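PDB 6HNU: aromatic amino acid aminotransferase I from Candida albicans WO-1, which acts as a pyridoxal 5'-phosphate-dependent aminotransferase, probably moving the amino group of aromatic L-amino acids to 2-oxoglutarate to give aromatic oxo-acids and L-glutamate. Local coordinates for the interface of chains A and B. Sequence-based numbering; all coordinates share one arbitrary frame. Chains: chain A/B, Aromatic amino acid aminotransferase I.

The interface of chains A and B. Residues chain A 167, 421, 432, 436-437, 463; chain B 27-28, 30-31, 44.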
loop_
_atom_site.group_PDB
_atom_site.type_symbol
_atom_site.label_atom_id
_atom_site.label_comp_id
_atom_site.label_asym_id
_atom_site.label_seq_id
_atom_site.Cartn_x
_atom_site.Cartn_y
_atom_site.Cartn_z
ATOM N N SER A 167 -15.519 10.750 4.797
ATOM C CA SER A 167 -16.039 10.369 3.460
ATOM C C SER A 167 -15.239 9.204 2.862
ATOM O O SER A 167 -15.878 8.306 2.359
ATOM C CB SER A 167 -16.001 11.530 2.534
ATOM O OG SER A 167 -14.652 11.778 2.166
ATOM N N HIS A 421 -23.337 28.630 2.789
ATOM C CA HIS A 421 -22.119 28.167 2.052
ATOM C C HIS A 421 -21.817 29.151 0.906
ATOM O O HIS A 421 -20.699 29.687 0.842
ATOM C CB HIS A 421 -22.289 26.714 1.604
ATOM C CG HIS A 421 -21.085 26.108 0.989
ATOM N ND1 HIS A 421 -19.870 26.080 1.643
ATOM C CD2 HIS A 421 -20.904 25.537 -0.217
ATOM C CE1 HIS A 421 -18.998 25.476 0.855
ATOM N NE2 HIS A 421 -19.595 25.165 -0.302
ATOM N N ALA A 432 -16.492 23.511 5.076
ATOM C CA ALA A 432 -17.149 22.334 4.493
ATOM C C ALA A 432 -18.538 22.182 5.096
ATOM O O ALA A 432 -18.680 22.061 6.318
ATOM C CB ALA A 432 -16.302 21.109 4.786
ATOM N N TRP A 436 -22.497 17.118 4.095
ATOM C CA TRP A 436 -21.668 16.328 3.141
ATOM C C TRP A 436 -21.087 15.124 3.865
ATOM O O TRP A 436 -20.732 14.159 3.174
ATOM C CB TRP A 436 -20.594 17.190 2.507
ATOM C CG TRP A 436 -21.103 18.286 1.629
ATOM C CD1 TRP A 436 -22.395 18.666 1.414
ATOM C CD2 TRP A 436 -20.290 19.194 0.876
ATOM N NE1 TRP A 436 -22.440 19.741 0.558
ATOM C CE2 TRP A 436 -21.163 20.088 0.220
ATOM C CE3 TRP A 436 -18.912 19.332 0.694
ATOM C CZ2 TRP A 436 -20.689 21.087 -0.623
ATOM C CZ3 TRP A 436 -18.444 20.331 -0.132
ATOM C CH2 TRP A 436 -19.327 21.194 -0.779
ATOM N N PHE A 437 -21.040 15.138 5.211
ATOM C CA PHE A 437 -20.377 14.068 6.016
ATOM C C PHE A 437 -21.377 13.075 6.587
ATOM O O PHE A 437 -20.987 12.131 7.273
ATOM C CB PHE A 437 -19.593 14.655 7.190
ATOM C CG PHE A 437 -18.501 15.604 6.763
ATOM C CD1 PHE A 437 -17.242 15.138 6.435
ATOM C CD2 PHE A 437 -18.751 16.960 6.652
ATOM C CE1 PHE A 437 -16.247 16.013 6.033
ATOM C CE2 PHE A 437 -17.769 17.838 6.228
ATOM C CZ PHE A 437 -16.513 17.355 5.918
ATOM N N ARG A 463 -17.821 22.472 9.017
ATOM C CA ARG A 463 -16.490 22.029 9.495
ATOM C C ARG A 463 -15.447 23.015 9.002
ATOM O O ARG A 463 -15.379 23.317 7.790
ATOM C CB ARG A 463 -16.144 20.634 9.011
ATOM C CG ARG A 463 -14.883 20.093 9.662
ATOM C CD ARG A 463 -14.328 18.938 8.875
ATOM N NE ARG A 463 -13.700 19.305 7.630
ATOM C CZ ARG A 463 -13.155 18.444 6.770
ATOM N NH1 ARG A 463 -13.121 17.153 7.024
ATOM N NH2 ARG A 463 -12.600 18.862 5.659
ATOM N N PRO B 27 -16.996 13.598 -1.810
ATOM C CA PRO B 27 -17.916 14.737 -1.869
ATOM C C PRO B 27 -17.228 16.093 -1.622
ATOM O O PRO B 27 -17.861 17.091 -1.877
ATOM C CB PRO B 27 -18.972 14.454 -0.785
ATOM C CG PRO B 27 -18.346 13.397 0.113
ATOM C CD PRO B 27 -17.359 12.639 -0.756
ATOM N N LEU B 28 -15.961 16.096 -1.172
ATOM C CA LEU B 28 -15.124 17.311 -0.961
ATOM C C LEU B 28 -14.287 17.623 -2.214
ATOM O O LEU B 28 -13.403 18.507 -2.135
ATOM C CB LEU B 28 -14.206 17.098 0.250
ATOM C CG LEU B 28 -14.862 16.653 1.562
ATOM C CD1 LEU B 28 -13.978 17.029 2.730
ATOM C CD2 LEU B 28 -16.245 17.246 1.759
ATOM N N GLY B 30 -15.972 18.811 -4.641
ATOM C CA GLY B 30 -16.868 19.945 -4.944
ATOM C C GLY B 30 -16.466 21.271 -4.302
ATOM O O GLY B 30 -17.214 22.251 -4.530
ATOM N N ILE B 31 -15.373 21.331 -3.518
ATOM C CA ILE B 31 -14.783 22.616 -3.026
ATOM C C ILE B 31 -13.313 22.732 -3.443
ATOM O O ILE B 31 -12.719 23.771 -3.149
ATOM C CB ILE B 31 -14.932 22.805 -1.499
ATOM C CG1 ILE B 31 -14.316 21.656 -0.694
ATOM C CG2 ILE B 31 -16.388 23.062 -1.142
ATOM C CD1 ILE B 31 -14.313 21.886 0.803
ATOM N N GLY B 44 -11.925 24.595 4.492
ATOM C CA GLY B 44 -12.811 23.431 4.246
ATOM C C GLY B 44 -12.038 22.124 4.119
ATOM O O GLY B 44 -12.687 21.064 3.969
HETATM O O HOH W 1 -19.139 24.103 -3.071
#
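The main-chain carbonyl oxygen O of B:Gly44 takes one hydrogen bond across the interface, from the terminal guanidinium nitrogen NH2 of A:Arg463 at 2.8 Å. The bond bends to 141° at the hydrogen, and the donor stands above the carbonyl plane, although the oxygen lies near the guanidinium plane. The A:Arg463 chain leaves strand 459-465 with CG anti to the backbone N and turns at chi3 (73°). The A:Phe437 ring supports one face, its CZ lying 3.5 Å above the guanidinium plane towards the rim.

Beside this bond the contact is largely apolar, where 3-10 helix 27-34 of chain B meets 3-10 helix 434-437 of chain A. With CG anti to the carbonyl carbon (chi1 -65°), A:Trp436 presents its benzo rim: CE3 touches CD2 of B:Leu28 at 3.5 Å, in the ring plane, and CH2 meets the branch methyl CG2 of B:Ile31, also at 3.5 Å. B:Leu28 turns CD1 to the tip of A:Phe437, crossing it at about a right angle. B:Pro27 lays CD against CB of A:Ser167 at 3.7 Å. B:Pro27, B:Leu28 and B:Ile31 are poorly ordered. A water bridges NE2 of A:His421, in its ring plane, and O of B:Gly30, 3.0 Å from each.

The patch and its twin fasten each subunit's N-terminal segment onto the other, consistent with the dimer typical of this family, and may position B:Gly46 and B:Leu47 at the phenylalanine pocket near A:Phe166.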